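Local atomic coordinates of invasion protein InvA (Salmonella enterica, PDB entry 2X49), a protein that serves in the export apparatus of the Salmonella type III secretion system and is involved in invasion of intestinal epithelial cells, its C-terminal domain being described here. Residues L290-S295 and L313-F318; I11-K16 and V60-E65; N140-F145 and V180-L185; E208-N213 and S257-L262; D247-G252 and V296-F301. All blocks are in the same frame, centred on the assembly; numbering follows the deposited sequence.

Contact 1. Residues L290-S295 and L313-F318; sequences LVLLTS and LEVLSF
Val-291 and Leu-316 meet on one side of a pair of parallel strands, CG1 of Val-291 lying 4.1 Å from CD1 of Leu-316, their side chains slanting across each other. On the same side CD2 of Leu-293 rests against CB of Leu-316. Leu-316 thus touches both Val-291 and Leu-293, the first through CG and CD1, the second through CB. Thr-294 and Val-315 do likewise on the other side, with CG2 of Thr-294 4.0 Å from CG1 of Val-315, while CD2 of Leu-292 reaches CG2 of Val-315. Leu-292 anchors the backbones: its N gives a nearly straight bond to Glu-314 O (2.8 Å, 176° at the hydrogen), and its O accepts from Leu-316 N at 2.9 Å. Phe-318 closes the C-terminal end. Its N donates a bent bond to Thr-294 O (3.0 Å, 137°). CG of Phe-318 is anti to the carbonyl carbon (chi1 -58°), and the ring has that same Thr-294 O 3.5 Å above its plane, over the centre. The hydroxyls of Thr-294 and Ser-295 both turn to Glu-246. Helix 299-306, the crossover of this beta-alpha-beta unit, covers Thr-294 and Val-315; helix 223-231 covers Val-291 and Leu-316 through Phe-230, and strand 236-240 continues the parallel sheet beyond strand 291-294.

Contact 2. Residues I11-K16 and V60-E65; sequences ILLVPK and VLLINE
Ile-11 faces Leu-62 in a hydrogen-bonded antiparallel pair, CB to CB 4.1 Å, and gives up more surface to this contact than any other residue. Its O takes a nearly straight bond from Leu-62 N (2.9 Å), and its own N returns a longer one to Leu-62 O (3.2 Å). The tip of its longer branch, CD1, reaches beyond the strand to touch CG of Glu-65 at 3.8 Å. Two residues on, Leu-13 and Val-60 form the next hydrogen-bonded pair and lie side by side, pointing the same way, with CB of Leu-13 4.0 Å from CB of Val-60; Leu-13 N bonds to Val-60 O at 2.8 Å. Leu-12 and Leu-61, the non-hydrogen-bonded pair between them, project to the side covered by helix 125-139, where CD2 of Leu-12 meets CD1 of Leu-61 at 3.7 Å. These are the two central strands of a mixed four-stranded sheet: strand 46-50 runs parallel beyond strand 10-14, and strand 58-63 turns through Asn-64 and Glu-65 into strand 66-72 as a tight beta hairpin.

Contact 3. Residues N140-F145 and V180-L185; sequences NVNEYF and VLQRLL
Val-141 and Gln-182 bring the backbones closest, CA to CA 6.5 Å, where the linker after helix 125-139 coils through residues of helical backbone angles and packs on the side of helix 174-185. This is loop-on-helix packing in an all-helical part of the domain, the linker running on into helix 147-158. CG2 of Val-141 touches CD1 of Leu-185 at 3.8 Å, the two side chains crossing at about a right angle. That same CD1 sits over the face of the Phe-145 ring, 4.3 Å from its centroid and 8° off the normal, a CH-pi contact. CG of Gln-182 comes to the ring edge instead, 3.7 Å from CD2 of Phe-145, and Leu-181 CB approaches CE2 obliquely. Beyond CG the Gln-182 chain is extended (chi2 175°), and its amide stacks on that of Asn-142, planes 17° apart. In this position NE2 of Gln-182 donates a somewhat bent bond to Phe-145 O at 2.9 Å, with the acceptor close to the amide plane of Gln-182.

Contact 4. Residues E208-N213 and S257-L262; sequences EKDVIN and SGSTFL
The N-cap of helix 211-221 is the site where Asp-210 meets Ser-259, on the stretch leading into strand 260-262. The carboxylate divides its oxygens. OD2 turns back to the helix start, taking a nearly straight bond from Asn-213 N (3.0 Å) and a weak one from Ile-212 N; CG stands anti to the backbone N (chi1 175°), and Asn-213 N meets OD2 nearly along its C-O axis. Ser-259 OG lies 2.3 Å from Asp-210 OD1, too short for an ordinary hydrogen bond, and the detail of this pair is doubtful. Two waters bridge the segments. One lies within bonding distance of Asp-210 OD2 (2.8 Å), Asn-213 OD1 and Ser-259 OG, and accepts from Thr-260 N. The other accepts from Asn-213 ND2 at 2.8 Å, donates to Gly-258 O, and lies 2.9 Å from Thr-260 OG1. The first water has more acceptors than protons, which are probably shared among them; the contact is a hydrated polar seam, and the helix N terminus probably stabilises the negative charge of Asp-210.

Contact 5. Residues D247-G252 and V296-F301; sequences DVIRKG and VDVRRF
A single guanidinium nitrogen of Arg-250 has both carboxylate oxygens of Asp-297 close by, NH1 lying 2.6 Å from OD2 and 2.9 Å from OD1. The flat groups are turned 62° apart, so this is not the coplanar pairing in which two nitrogens face two oxygens. OD2 comes in at the guanidinium edge near its plane, whereas OD1 stands above the plane at NH1. Only OD2 carries the hydrogen bond of this short salt bridge, and that bond is bent to 128° and weak. Two more acids flank the group: Asp-247 OD2 makes a long salt bridge to NE, and Glu-246 takes NH2. CG1 of Val-298 lies over one guanidinium face, linking the charged pair to the apolar contact beside it. There CG2 of Ile-249 meets Val-298 CG1 at 3.8 Å and Phe-301 CB at 4.0 Å. The contact joins helix 243-252 to the start of helix 299-306, with Leu-262 of strand 260-262 touching Ile-249 and Phe-301, and Leu-272 of helix 266-280 also packing on Ile-249.

Overall arrangement
From the N terminus, contact 2 closes first, pairing the central strands of the N-terminal mixed sheet over a 44-residue interval. Contact 3 follows in series and ties the linker after helix 125-139 to helix 174-185; Asn-64 and Glu-143 join it to contact 2. Contact 4 then brings the start of helix 211-221 to the strand 260-262 region, touching contact 3 where Arg-183 packs on Ile-212. Contact 5 opens before contact 4 closes, and it crosses both contact 4 and contact 1, which are themselves in series, and so links them in the C-terminal part of the chain; Arg-299 reaches Val-315 O. Contact 2 lies about 31 Å from contact 1, centre to centre.

Contact 1. Residues L290-S295 and L313-F318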
# COMPACT_ATOMS: atom_id res chain seq x y z
N LEU A 290 7.27 4.20 -4.14
CA LEU A 290 8.56 3.67 -3.63
C LEU A 290 8.37 2.51 -2.71
O LEU A 290 7.30 2.30 -2.19
CB LEU A 290 9.30 4.76 -2.83
CG LEU A 290 9.84 5.95 -3.62
CD1 LEU A 290 10.41 7.09 -2.74
CD2 LEU A 290 10.85 5.56 -4.71
N VAL A 291 9.47 1.80 -2.48
CA VAL A 291 9.54 0.92 -1.30
C VAL A 291 10.84 1.15 -0.59
O VAL A 291 11.86 1.53 -1.19
CB VAL A 291 9.39 -0.58 -1.66
CG1 VAL A 291 7.94 -0.86 -2.21
CG2 VAL A 291 10.48 -1.03 -2.63
N LEU A 292 10.81 0.91 0.71
CA LEU A 292 12.05 0.91 1.50
C LEU A 292 12.53 -0.53 1.59
O LEU A 292 11.76 -1.37 1.83
CB LEU A 292 11.77 1.47 2.89
CG LEU A 292 12.87 1.91 3.79
CD1 LEU A 292 13.87 2.85 3.08
CD2 LEU A 292 12.12 2.62 4.91
N LEU A 293 13.81 -0.75 1.35
CA LEU A 293 14.42 -2.11 1.35
C LEU A 293 15.30 -2.29 2.55
O LEU A 293 16.17 -1.48 2.82
CB LEU A 293 15.29 -2.31 0.10
CG LEU A 293 14.61 -2.23 -1.25
CD1 LEU A 293 15.63 -2.49 -2.40
CD2 LEU A 293 13.44 -3.20 -1.28
N THR A 294 15.08 -3.39 3.23
CA THR A 294 15.87 -3.71 4.41
C THR A 294 16.04 -5.19 4.65
O THR A 294 15.47 -6.02 3.98
CB THR A 294 15.26 -3.11 5.65
OG1 THR A 294 16.30 -3.03 6.64
CG2 THR A 294 14.09 -3.94 6.07
N SER A 295 16.84 -5.52 5.65
CA SER A 295 17.04 -6.92 6.06
C SER A 295 15.76 -7.49 6.65
O SER A 295 14.95 -6.78 7.26
CB SER A 295 18.17 -7.05 7.09
OG SER A 295 19.46 -6.62 6.59
N LEU A 313 4.52 4.62 2.85
CA LEU A 313 5.85 4.05 2.46
C LEU A 313 5.99 2.61 2.93
O LEU A 313 6.25 2.35 4.10
CB LEU A 313 7.00 4.92 3.02
CG LEU A 313 8.43 4.54 2.66
CD1 LEU A 313 8.61 4.38 1.14
CD2 LEU A 313 9.36 5.63 3.19
N GLU A 314 5.81 1.68 2.01
CA GLU A 314 5.93 0.25 2.40
C GLU A 314 7.42 -0.14 2.48
O GLU A 314 8.34 0.50 1.96
CB GLU A 314 5.14 -0.67 1.52
CG GLU A 314 3.66 -0.32 1.37
CD GLU A 314 2.86 -0.09 2.65
OE1 GLU A 314 3.23 -0.63 3.73
OE2 GLU A 314 1.82 0.62 2.58
N VAL A 315 7.60 -1.18 3.29
CA VAL A 315 8.93 -1.69 3.64
C VAL A 315 8.99 -3.17 3.27
O VAL A 315 8.22 -3.96 3.76
CB VAL A 315 9.26 -1.49 5.15
CG1 VAL A 315 10.71 -1.88 5.40
CG2 VAL A 315 8.94 -0.02 5.66
N LEU A 316 9.90 -3.48 2.35
CA LEU A 316 10.17 -4.87 1.88
C LEU A 316 11.52 -5.36 2.34
O LEU A 316 12.47 -4.59 2.47
CB LEU A 316 10.09 -4.98 0.35
CG LEU A 316 8.79 -4.52 -0.37
CD1 LEU A 316 8.75 -4.91 -1.85
CD2 LEU A 316 7.54 -5.02 0.32
N SER A 317 11.60 -6.67 2.56
CA SER A 317 12.87 -7.28 2.85
C SER A 317 13.61 -7.67 1.56
O SER A 317 13.03 -7.84 0.51
CB SER A 317 12.70 -8.47 3.76
OG SER A 317 12.11 -9.52 3.03
N PHE A 318 14.92 -7.82 1.69
CA PHE A 318 15.76 -8.24 0.56
C PHE A 318 15.27 -9.57 -0.03
O PHE A 318 15.28 -9.79 -1.25
CB PHE A 318 17.24 -8.33 0.95
CG PHE A 318 17.84 -7.04 1.48
CD1 PHE A 318 17.61 -5.82 0.87
CD2 PHE A 318 18.64 -7.06 2.61
CE1 PHE A 318 18.20 -4.65 1.37
CE2 PHE A 318 19.24 -5.88 3.12
CZ PHE A 318 19.00 -4.68 2.51
O HOH W 1 5.08 2.41 -0.75

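Contact 2. Residues I11-K16 and V60-E65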
# COMPACT_ATOMS: atom_id res chain seq x y z
N ILE A 11 -17.58 7.15 0.86
CA ILE A 11 -18.09 8.36 0.20
C ILE A 11 -16.90 9.09 -0.40
O ILE A 11 -15.88 9.24 0.24
CB ILE A 11 -18.84 9.31 1.15
CG1 ILE A 11 -20.05 8.63 1.73
CG2 ILE A 11 -19.25 10.63 0.40
CD1 ILE A 11 -20.71 9.37 2.90
N LEU A 12 -17.04 9.45 -1.67
CA LEU A 12 -16.06 10.34 -2.33
C LEU A 12 -16.72 11.69 -2.55
O LEU A 12 -17.73 11.78 -3.22
CB LEU A 12 -15.61 9.79 -3.66
CG LEU A 12 -14.99 8.41 -3.67
CD1 LEU A 12 -14.66 7.88 -5.07
CD2 LEU A 12 -13.74 8.44 -2.86
N LEU A 13 -16.17 12.71 -1.95
CA LEU A 13 -16.64 14.10 -2.23
C LEU A 13 -15.84 14.54 -3.46
O LEU A 13 -14.63 14.45 -3.50
CB LEU A 13 -16.37 15.04 -1.07
CG LEU A 13 -16.93 14.70 0.32
CD1 LEU A 13 -16.60 15.78 1.31
CD2 LEU A 13 -18.43 14.38 0.22
N VAL A 14 -16.58 14.98 -4.47
CA VAL A 14 -16.03 15.37 -5.78
C VAL A 14 -16.52 16.77 -6.15
O VAL A 14 -17.50 17.26 -5.63
CB VAL A 14 -16.43 14.34 -6.87
CG1 VAL A 14 -16.01 12.90 -6.42
CG2 VAL A 14 -17.92 14.40 -7.16
N PRO A 15 -15.80 17.42 -7.06
CA PRO A 15 -16.31 18.70 -7.53
C PRO A 15 -17.56 18.54 -8.38
O PRO A 15 -17.64 17.69 -9.21
CB PRO A 15 -15.16 19.25 -8.39
CG PRO A 15 -13.95 18.43 -8.07
CD PRO A 15 -14.50 17.08 -7.69
N LYS A 16 -18.50 19.41 -8.11
CA LYS A 16 -19.74 19.50 -8.89
C LYS A 16 -19.44 19.53 -10.39
O LYS A 16 -20.09 18.86 -11.19
CB LYS A 16 -20.61 20.68 -8.44
CG LYS A 16 -21.95 20.77 -9.12
CD LYS A 16 -22.80 21.94 -8.61
CE LYS A 16 -23.23 21.85 -7.11
NZ LYS A 16 -23.84 20.53 -6.72
N VAL A 60 -12.16 14.17 -1.94
CA VAL A 60 -12.05 13.69 -0.55
C VAL A 60 -12.68 12.34 -0.32
O VAL A 60 -13.79 12.01 -0.72
CB VAL A 60 -12.74 14.69 0.45
CG1 VAL A 60 -12.42 14.36 1.97
CG2 VAL A 60 -12.33 16.11 0.16
N LEU A 61 -11.91 11.52 0.38
CA LEU A 61 -12.39 10.20 0.78
C LEU A 61 -12.85 10.23 2.22
O LEU A 61 -12.09 10.56 3.11
CB LEU A 61 -11.26 9.14 0.56
CG LEU A 61 -11.55 7.76 1.18
CD1 LEU A 61 -12.70 7.09 0.47
CD2 LEU A 61 -10.27 6.92 1.19
N LEU A 62 -14.09 9.81 2.43
CA LEU A 62 -14.67 9.60 3.76
C LEU A 62 -14.90 8.11 3.99
O LEU A 62 -15.43 7.36 3.17
CB LEU A 62 -16.03 10.29 3.95
CG LEU A 62 -16.17 11.72 3.54
CD1 LEU A 62 -17.58 12.20 3.93
CD2 LEU A 62 -15.05 12.55 4.15
N ILE A 63 -14.41 7.70 5.14
CA ILE A 63 -14.69 6.38 5.68
C ILE A 63 -15.42 6.59 7.01
O ILE A 63 -15.01 7.35 7.89
CB ILE A 63 -13.38 5.52 5.86
CG1 ILE A 63 -12.59 5.42 4.56
CG2 ILE A 63 -13.73 4.11 6.48
CD1 ILE A 63 -11.18 4.68 4.71
N ASN A 64 -16.57 5.97 7.11
CA ASN A 64 -17.43 6.16 8.28
C ASN A 64 -17.87 7.59 8.40
O ASN A 64 -18.06 8.15 9.49
CB ASN A 64 -16.71 5.79 9.58
CG ASN A 64 -16.37 4.34 9.65
OD1 ASN A 64 -17.21 3.47 9.38
ND2 ASN A 64 -15.13 4.04 10.07
N GLU A 65 -18.00 8.19 7.24
CA GLU A 65 -18.48 9.58 7.11
C GLU A 65 -17.48 10.58 7.70
O GLU A 65 -17.76 11.76 7.90
CB GLU A 65 -19.87 9.77 7.75
CG GLU A 65 -20.98 9.56 6.73
CD GLU A 65 -22.40 9.73 7.32
OE1 GLU A 65 -22.65 10.68 8.11
OE2 GLU A 65 -23.26 8.88 7.00

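Contact 3. Residues N140-F145 and V180-L185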
# COMPACT_ATOMS: atom_id res chain seq x y z
N ASN A 140 -6.58 0.85 5.41
CA ASN A 140 -7.78 1.03 6.25
C ASN A 140 -8.68 -0.21 6.15
O ASN A 140 -9.87 -0.20 6.44
CB ASN A 140 -8.54 2.32 5.89
CG ASN A 140 -7.92 3.53 6.48
OD1 ASN A 140 -8.10 3.83 7.67
ND2 ASN A 140 -7.25 4.32 5.65
N VAL A 141 -8.03 -1.30 5.79
CA VAL A 141 -8.72 -2.58 5.54
C VAL A 141 -9.65 -3.03 6.69
O VAL A 141 -10.72 -3.60 6.44
CB VAL A 141 -7.72 -3.72 5.19
CG1 VAL A 141 -6.74 -3.96 6.30
CG2 VAL A 141 -8.50 -4.99 4.87
N ASN A 142 -9.26 -2.73 7.91
CA ASN A 142 -10.03 -3.21 9.07
C ASN A 142 -11.43 -2.58 9.15
O ASN A 142 -12.30 -3.01 9.90
CB ASN A 142 -9.25 -3.03 10.40
CG ASN A 142 -8.05 -3.99 10.54
OD1 ASN A 142 -7.28 -4.17 9.47
ND2 ASN A 142 -7.78 -4.50 11.64
N GLU A 143 -11.63 -1.53 8.36
CA GLU A 143 -12.90 -0.79 8.35
C GLU A 143 -13.99 -1.54 7.62
O GLU A 143 -15.18 -1.31 7.90
CB GLU A 143 -12.78 0.64 7.76
CG GLU A 143 -11.89 1.59 8.60
CD GLU A 143 -12.54 2.05 9.90
OE1 GLU A 143 -13.76 1.86 10.10
OE2 GLU A 143 -11.80 2.65 10.72
N TYR A 144 -13.58 -2.44 6.74
CA TYR A 144 -14.53 -3.16 5.81
C TYR A 144 -14.28 -4.65 5.58
O TYR A 144 -14.89 -5.30 4.75
CB TYR A 144 -14.64 -2.42 4.43
CG TYR A 144 -13.35 -2.32 3.71
CD1 TYR A 144 -12.86 -3.40 2.98
CD2 TYR A 144 -12.53 -1.22 3.86
CE1 TYR A 144 -11.62 -3.36 2.39
CE2 TYR A 144 -11.33 -1.15 3.26
CZ TYR A 144 -10.85 -2.22 2.54
OH TYR A 144 -9.60 -2.21 2.00
N PHE A 145 -13.34 -5.19 6.33
CA PHE A 145 -12.94 -6.63 6.20
C PHE A 145 -12.66 -7.26 7.56
O PHE A 145 -11.89 -6.73 8.36
CB PHE A 145 -11.68 -6.73 5.33
CG PHE A 145 -11.21 -8.13 5.11
CD1 PHE A 145 -11.68 -8.88 4.04
CD2 PHE A 145 -10.30 -8.72 6.00
CE1 PHE A 145 -11.23 -10.21 3.86
CE2 PHE A 145 -9.90 -10.04 5.83
CZ PHE A 145 -10.37 -10.77 4.77
N VAL A 180 -4.27 -12.62 10.09
CA VAL A 180 -3.19 -12.77 9.08
C VAL A 180 -3.52 -11.99 7.79
O VAL A 180 -2.77 -11.16 7.26
CB VAL A 180 -2.87 -14.21 8.77
CG1 VAL A 180 -1.94 -14.32 7.59
CG2 VAL A 180 -2.26 -14.85 10.01
N LEU A 181 -4.71 -12.20 7.32
CA LEU A 181 -5.15 -11.58 6.04
C LEU A 181 -5.19 -10.05 6.15
O LEU A 181 -4.76 -9.33 5.23
CB LEU A 181 -6.52 -12.15 5.61
CG LEU A 181 -6.62 -13.66 5.24
CD1 LEU A 181 -7.98 -14.07 4.61
CD2 LEU A 181 -5.51 -14.05 4.28
N GLN A 182 -5.76 -9.53 7.26
CA GLN A 182 -5.82 -8.09 7.50
C GLN A 182 -4.43 -7.47 7.53
O GLN A 182 -4.21 -6.37 7.01
CB GLN A 182 -6.57 -7.73 8.81
CG GLN A 182 -8.01 -7.89 8.81
CD GLN A 182 -8.57 -7.60 10.19
OE1 GLN A 182 -7.94 -7.93 11.20
NE2 GLN A 182 -9.76 -7.00 10.26
N ARG A 183 -3.52 -8.19 8.17
CA ARG A 183 -2.15 -7.69 8.32
C ARG A 183 -1.41 -7.67 7.01
O ARG A 183 -0.60 -6.79 6.75
CB ARG A 183 -1.42 -8.38 9.47
CG ARG A 183 -1.97 -7.96 10.85
CD ARG A 183 -1.43 -8.82 12.02
NE ARG A 183 -2.03 -8.41 13.31
CZ ARG A 183 -1.67 -7.31 13.96
NH1 ARG A 183 -0.70 -6.57 13.51
NH2 ARG A 183 -2.27 -6.97 15.10
N LEU A 184 -1.74 -8.60 6.12
CA LEU A 184 -1.16 -8.63 4.75
C LEU A 184 -1.71 -7.43 3.95
O LEU A 184 -0.96 -6.59 3.46
CB LEU A 184 -1.44 -9.94 4.03
CG LEU A 184 -0.75 -11.14 4.64
CD1 LEU A 184 -1.30 -12.39 3.94
CD2 LEU A 184 0.78 -10.97 4.50
N LEU A 185 -3.03 -7.29 3.96
CA LEU A 185 -3.70 -6.26 3.15
C LEU A 185 -3.32 -4.90 3.61
O LEU A 185 -3.19 -3.99 2.80
CB LEU A 185 -5.22 -6.44 3.21
CG LEU A 185 -5.80 -7.66 2.51
CD1 LEU A 185 -7.19 -8.09 3.03
CD2 LEU A 185 -5.87 -7.39 1.02

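Contact 4. Residues E208-N213 and S257-L262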
# COMPACT_ATOMS: atom_id res chain seq x y z
N GLU A 208 4.13 -21.67 14.83
CA GLU A 208 4.22 -20.26 15.24
C GLU A 208 2.85 -19.73 15.62
O GLU A 208 1.97 -19.59 14.77
CB GLU A 208 4.79 -19.41 14.09
CG GLU A 208 5.08 -17.95 14.51
CD GLU A 208 5.86 -17.82 15.79
OE1 GLU A 208 7.11 -18.05 15.80
OE2 GLU A 208 5.26 -17.46 16.82
N LYS A 209 2.73 -19.42 16.92
CA LYS A 209 1.44 -19.04 17.58
C LYS A 209 1.33 -17.55 17.83
O LYS A 209 0.28 -17.04 18.22
CB LYS A 209 1.23 -19.82 18.89
CG LYS A 209 1.15 -21.36 18.74
CD LYS A 209 0.18 -21.77 17.70
CE LYS A 209 -0.00 -23.30 17.67
NZ LYS A 209 -0.65 -23.79 16.46
N ASP A 210 2.42 -16.85 17.59
CA ASP A 210 2.45 -15.36 17.72
C ASP A 210 2.10 -14.76 16.37
O ASP A 210 2.71 -15.05 15.34
CB ASP A 210 3.82 -14.88 18.17
CG ASP A 210 3.94 -13.36 18.21
OD1 ASP A 210 3.84 -12.79 19.33
OD2 ASP A 210 4.17 -12.74 17.16
N VAL A 211 1.07 -13.95 16.34
CA VAL A 211 0.52 -13.53 15.05
C VAL A 211 1.47 -12.68 14.20
O VAL A 211 1.46 -12.78 12.98
CB VAL A 211 -0.86 -12.80 15.18
CG1 VAL A 211 -0.70 -11.43 15.77
CG2 VAL A 211 -1.49 -12.71 13.83
N ILE A 212 2.26 -11.87 14.86
CA ILE A 212 3.17 -10.93 14.13
C ILE A 212 4.22 -11.76 13.41
O ILE A 212 4.49 -11.62 12.21
CB ILE A 212 3.83 -9.95 15.02
CG1 ILE A 212 2.78 -9.03 15.61
CG2 ILE A 212 4.84 -9.08 14.26
CD1 ILE A 212 1.82 -8.59 14.64
N ASN A 213 4.78 -12.63 14.21
CA ASN A 213 5.81 -13.53 13.72
C ASN A 213 5.26 -14.36 12.57
O ASN A 213 5.87 -14.54 11.57
CB ASN A 213 6.37 -14.42 14.84
CG ASN A 213 7.22 -13.65 15.83
OD1 ASN A 213 7.52 -12.48 15.63
ND2 ASN A 213 7.60 -14.31 16.93
N SER A 257 9.15 -14.54 25.51
CA SER A 257 8.59 -15.90 25.49
C SER A 257 7.31 -15.87 24.69
O SER A 257 6.71 -16.88 24.33
CB SER A 257 8.32 -16.41 26.91
OG SER A 257 7.64 -15.40 27.65
N GLY A 258 6.94 -14.65 24.41
CA GLY A 258 5.79 -14.32 23.56
C GLY A 258 6.20 -13.63 22.27
O GLY A 258 6.73 -14.23 21.33
N SER A 259 5.93 -12.34 22.26
CA SER A 259 6.27 -11.48 21.12
C SER A 259 7.66 -10.94 21.20
O SER A 259 8.30 -10.83 22.25
CB SER A 259 5.31 -10.30 20.95
OG SER A 259 4.20 -10.65 20.14
N THR A 260 8.09 -10.58 20.02
CA THR A 260 9.31 -9.85 19.83
C THR A 260 8.90 -8.41 19.61
O THR A 260 8.01 -8.10 18.80
CB THR A 260 10.06 -10.39 18.60
OG1 THR A 260 10.33 -11.78 18.80
CG2 THR A 260 11.36 -9.66 18.41
N PHE A 261 9.54 -7.52 20.36
CA PHE A 261 9.25 -6.10 20.25
C PHE A 261 10.47 -5.24 20.25
O PHE A 261 11.56 -5.62 20.68
CB PHE A 261 8.24 -5.66 21.32
CG PHE A 261 8.73 -5.77 22.74
CD1 PHE A 261 9.39 -4.71 23.35
CD2 PHE A 261 8.50 -6.91 23.48
CE1 PHE A 261 9.83 -4.81 24.67
CE2 PHE A 261 8.93 -7.02 24.80
CZ PHE A 261 9.59 -5.95 25.40
N LEU A 262 10.24 -4.04 19.73
CA LEU A 262 11.23 -2.98 19.62
C LEU A 262 11.11 -2.08 20.82
O LEU A 262 10.05 -1.53 21.10
CB LEU A 262 11.03 -2.14 18.37
CG LEU A 262 12.08 -1.06 18.11
CD1 LEU A 262 13.46 -1.67 17.86
CD2 LEU A 262 11.66 -0.22 16.90
O HOH W 2 5.95 -10.62 17.61
O HOH W 3 8.42 -13.80 19.58

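Contact 5. Residues D247-G252 and V296-F301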
# COMPACT_ATOMS: atom_id res chain seq x y z
N ASP A 247 21.18 -1.09 12.26
CA ASP A 247 21.79 -1.54 13.51
C ASP A 247 21.15 -0.90 14.71
O ASP A 247 21.08 -1.51 15.75
CB ASP A 247 23.30 -1.36 13.53
CG ASP A 247 24.03 -2.62 13.12
OD1 ASP A 247 25.07 -2.50 12.43
OD2 ASP A 247 23.61 -3.74 13.53
N VAL A 248 20.68 0.31 14.55
CA VAL A 248 20.04 1.03 15.67
C VAL A 248 18.82 0.25 16.07
O VAL A 248 18.47 0.09 17.25
CB VAL A 248 19.64 2.47 15.32
CG1 VAL A 248 18.67 3.04 16.37
CG2 VAL A 248 20.88 3.32 15.20
N ILE A 249 18.15 -0.24 15.03
CA ILE A 249 16.87 -0.92 15.20
C ILE A 249 17.14 -2.28 15.82
O ILE A 249 16.50 -2.74 16.75
CB ILE A 249 16.12 -1.10 13.87
CG1 ILE A 249 15.66 0.26 13.37
CG2 ILE A 249 14.95 -2.08 14.06
CD1 ILE A 249 14.57 0.86 14.21
N ARG A 250 18.18 -2.87 15.31
CA ARG A 250 18.53 -4.24 15.71
C ARG A 250 18.84 -4.25 17.21
O ARG A 250 18.43 -5.15 17.93
CB ARG A 250 19.66 -4.82 14.85
CG ARG A 250 19.54 -6.31 14.68
CD ARG A 250 20.59 -6.86 13.72
NE ARG A 250 20.83 -5.88 12.68
CZ ARG A 250 20.79 -6.09 11.38
NH1 ARG A 250 20.54 -7.30 10.89
NH2 ARG A 250 21.02 -5.09 10.57
N LYS A 251 19.52 -3.21 17.68
CA LYS A 251 19.94 -3.20 19.12
C LYS A 251 18.74 -3.06 20.05
O LYS A 251 18.81 -3.37 21.24
CB LYS A 251 20.95 -2.09 19.52
CG LYS A 251 21.54 -2.27 21.02
CD LYS A 251 20.60 -1.79 22.24
CE LYS A 251 21.18 -1.89 23.71
NZ LYS A 251 20.67 -3.01 24.73
N GLY A 252 17.69 -2.51 19.49
CA GLY A 252 16.48 -2.17 20.25
C GLY A 252 15.52 -3.35 20.35
O GLY A 252 14.49 -3.34 21.05
N VAL A 296 15.59 -8.79 6.50
CA VAL A 296 14.36 -9.42 7.01
C VAL A 296 14.25 -9.26 8.52
O VAL A 296 13.18 -9.15 9.06
CB VAL A 296 14.21 -10.95 6.65
CG1 VAL A 296 15.31 -11.75 7.29
CG2 VAL A 296 12.84 -11.40 7.09
N ASP A 297 15.37 -9.25 9.21
CA ASP A 297 15.31 -9.19 10.69
C ASP A 297 14.74 -7.90 11.26
O ASP A 297 14.25 -7.88 12.40
CB ASP A 297 16.62 -9.63 11.39
CG ASP A 297 17.80 -8.71 11.16
OD1 ASP A 297 17.76 -7.84 10.29
OD2 ASP A 297 18.83 -8.93 11.85
N VAL A 298 14.77 -6.83 10.48
CA VAL A 298 14.35 -5.51 10.97
C VAL A 298 13.10 -4.95 10.24
O VAL A 298 12.48 -3.94 10.67
CB VAL A 298 15.50 -4.47 10.93
CG1 VAL A 298 16.61 -4.84 11.96
CG2 VAL A 298 16.02 -4.29 9.51
N ARG A 299 12.73 -5.59 9.14
CA ARG A 299 11.65 -5.08 8.24
C ARG A 299 10.38 -4.63 8.98
O ARG A 299 9.96 -3.47 8.88
CB ARG A 299 11.25 -6.13 7.17
CG ARG A 299 10.36 -5.58 6.02
CD ARG A 299 9.40 -6.58 5.50
NE ARG A 299 8.35 -6.98 6.43
CZ ARG A 299 7.23 -6.32 6.69
NH1 ARG A 299 6.96 -5.18 6.06
NH2 ARG A 299 6.37 -6.80 7.60
N ARG A 300 9.82 -5.54 9.78
CA ARG A 300 8.52 -5.27 10.39
C ARG A 300 8.62 -4.16 11.43
O ARG A 300 7.64 -3.40 11.67
CB ARG A 300 7.89 -6.53 11.00
CG ARG A 300 8.61 -7.14 12.16
CD ARG A 300 8.13 -8.58 12.29
NE ARG A 300 8.70 -9.27 13.43
CZ ARG A 300 9.87 -9.92 13.40
NH1 ARG A 300 10.57 -9.98 12.29
NH2 ARG A 300 10.33 -10.53 14.50
N PHE A 301 9.79 -4.03 12.04
CA PHE A 301 10.01 -3.02 13.10
C PHE A 301 10.16 -1.63 12.51
O PHE A 301 9.70 -0.64 13.09
CB PHE A 301 11.20 -3.37 13.99
CG PHE A 301 11.03 -4.73 14.63
CD1 PHE A 301 10.10 -4.90 15.65
CD2 PHE A 301 11.73 -5.85 14.16
CE1 PHE A 301 9.90 -6.17 16.24
CE2 PHE A 301 11.52 -7.12 14.74
CZ PHE A 301 10.61 -7.27 15.78